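Local structure of alpha-galactosidase (Umbelopsis vinacea, 3A5V) at residues A[344-347]-A[348-351]. The protein probably hydrolyses terminal alpha-galactosyl residues of galactosides, as a tetrameric glycoside hydrolase family 27 alpha-galactosidase. Sequence-based numbering, arbitrary orientation.
Sequences IWVY and NLPN
Trp345 and Asn348 both set CG beside their backbone N (chi1 -69° and -65°), which brings the Asn348 amide to the indole: OD1 of Asn348 lies at the ring edge, near its plane, 3.8 Å from CD1 of Trp345. The amide is turned 54° from the ring plane. One turn of 3-10 helix links the two, with Asn348 N donating to Trp345 O over 2.9 Å. The next bond of the series, Leu349 N to Val346 O, spans 3.1 Å and is the straighter of the two at the hydrogen. Leu349 folds back over that carbonyl: its CB and CG each lie 3.4 Å from Val346 O, while CD1 meets CG2 of Val346 at 4.0 Å. Cut back to an alanine, Leu349 would lose CG and both methyls, which would probably leave CG2 of Val346 without this partner and its carbonyl oxygen less covered. On the Tyr347 ring, CG1 of Val346 sits over the centre of one face; the Tyr347 hydroxyl hydrogen-bonds OD2 of Asp198 of the second subunit, which ties the turn to a neighbouring subunit of the tetramer. The turn follows helix 341-344 in the C-terminal beta-sandwich domain, with Trp345 packing on strand 322-329 and Val346 and Tyr347 on strand 303-308.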
loop_
_atom_site.group_PDB
_atom_site.type_symbol
_atom_site.label_atom_id
_atom_site.label_comp_id
_atom_site.label_asym_id
_atom_site.label_seq_id
_atom_site.Cartn_x
_atom_site.Cartn_y
_atom_site.Cartn_z
ATOM N N ILE A 344 32.796 -10.742 -0.404
ATOM C CA ILE A 344 32.359 -12.035 -0.960
ATOM C C ILE A 344 31.744 -12.940 0.122
ATOM O O ILE A 344 30.708 -13.592 -0.121
ATOM C CB ILE A 344 33.505 -12.748 -1.735
ATOM C CG1 ILE A 344 33.862 -11.930 -2.994
ATOM C CG2 ILE A 344 33.105 -14.205 -2.136
ATOM C CD1 ILE A 344 35.255 -12.260 -3.605
ATOM N N TRP A 345 32.381 -12.969 1.301
ATOM C CA TRP A 345 31.884 -13.743 2.449
ATOM C C TRP A 345 31.363 -12.843 3.599
ATOM O O TRP A 345 31.526 -13.168 4.788
ATOM C CB TRP A 345 32.965 -14.738 2.944
ATOM C CG TRP A 345 33.191 -15.839 1.927
ATOM C CD1 TRP A 345 32.408 -16.937 1.733
ATOM C CD2 TRP A 345 34.238 -15.918 0.958
ATOM N NE1 TRP A 345 32.908 -17.708 0.714
ATOM C CE2 TRP A 345 34.031 -17.110 0.216
ATOM C CE3 TRP A 345 35.338 -15.104 0.642
ATOM C CZ2 TRP A 345 34.872 -17.505 -0.825
ATOM C CZ3 TRP A 345 36.180 -15.492 -0.397
ATOM C CH2 TRP A 345 35.946 -16.695 -1.113
ATOM N N VAL A 346 30.711 -11.731 3.239
ATOM C CA VAL A 346 30.196 -10.785 4.245
ATOM C C VAL A 346 29.353 -11.439 5.359
ATOM O O VAL A 346 29.510 -11.083 6.524
ATOM C CB VAL A 346 29.430 -9.559 3.605
ATOM C CG1 VAL A 346 28.205 -10.003 2.764
ATOM C CG2 VAL A 346 29.039 -8.507 4.680
ATOM N N TYR A 347 28.480 -12.392 5.013
ATOM C CA TYR A 347 27.573 -12.966 6.008
ATOM C C TYR A 347 28.314 -13.862 7.003
ATOM O O TYR A 347 27.780 -14.187 8.074
ATOM C CB TYR A 347 26.384 -13.677 5.343
ATOM C CG TYR A 347 25.656 -12.750 4.374
ATOM C CD1 TYR A 347 25.127 -11.525 4.812
ATOM C CD2 TYR A 347 25.532 -13.084 3.024
ATOM C CE1 TYR A 347 24.499 -10.654 3.919
ATOM C CE2 TYR A 347 24.872 -12.239 2.131
ATOM C CZ TYR A 347 24.377 -11.023 2.587
ATOM O OH TYR A 347 23.747 -10.194 1.701
ATOM N N ASN A 348 29.549 -14.230 6.653
ATOM C CA ASN A 348 30.407 -15.002 7.562
ATOM C C ASN A 348 31.286 -14.164 8.481
ATOM O O ASN A 348 31.961 -14.721 9.341
ATOM C CB ASN A 348 31.295 -15.979 6.786
ATOM C CG ASN A 348 30.497 -17.051 6.075
ATOM O OD1 ASN A 348 30.266 -16.967 4.864
ATOM N ND2 ASN A 348 30.091 -18.073 6.813
ATOM N N LEU A 349 31.316 -12.845 8.297
ATOM C CA LEU A 349 32.181 -12.002 9.136
ATOM C C LEU A 349 31.839 -12.182 10.627
ATOM O O LEU A 349 30.657 -12.311 10.977
ATOM C CB LEU A 349 32.079 -10.529 8.721
ATOM C CG LEU A 349 32.708 -10.197 7.370
ATOM C CD1 LEU A 349 32.299 -8.795 6.948
ATOM C CD2 LEU A 349 34.252 -10.345 7.410
ATOM N N PRO A 350 32.860 -12.170 11.515
ATOM C CA PRO A 350 34.269 -11.874 11.293
ATOM C C PRO A 350 35.125 -13.092 10.883
ATOM O O PRO A 350 36.348 -12.966 10.781
ATOM C CB PRO A 350 34.702 -11.395 12.675
ATOM C CG PRO A 350 33.974 -12.364 13.592
ATOM C CD PRO A 350 32.592 -12.459 12.942
ATOM N N ASN A 351 34.486 -14.241 10.656
ATOM C CA ASN A 351 35.179 -15.515 10.409
ATOM C C ASN A 351 35.636 -15.686 8.963
ATOM O O ASN A 351 35.265 -16.639 8.288
ATOM C CB ASN A 351 34.297 -16.679 10.862
ATOM C CG ASN A 351 33.768 -16.471 12.278
ATOM O OD1 ASN A 351 32.561 -16.391 12.497
ATOM N ND2 ASN A 351 34.676 -16.308 13.226
#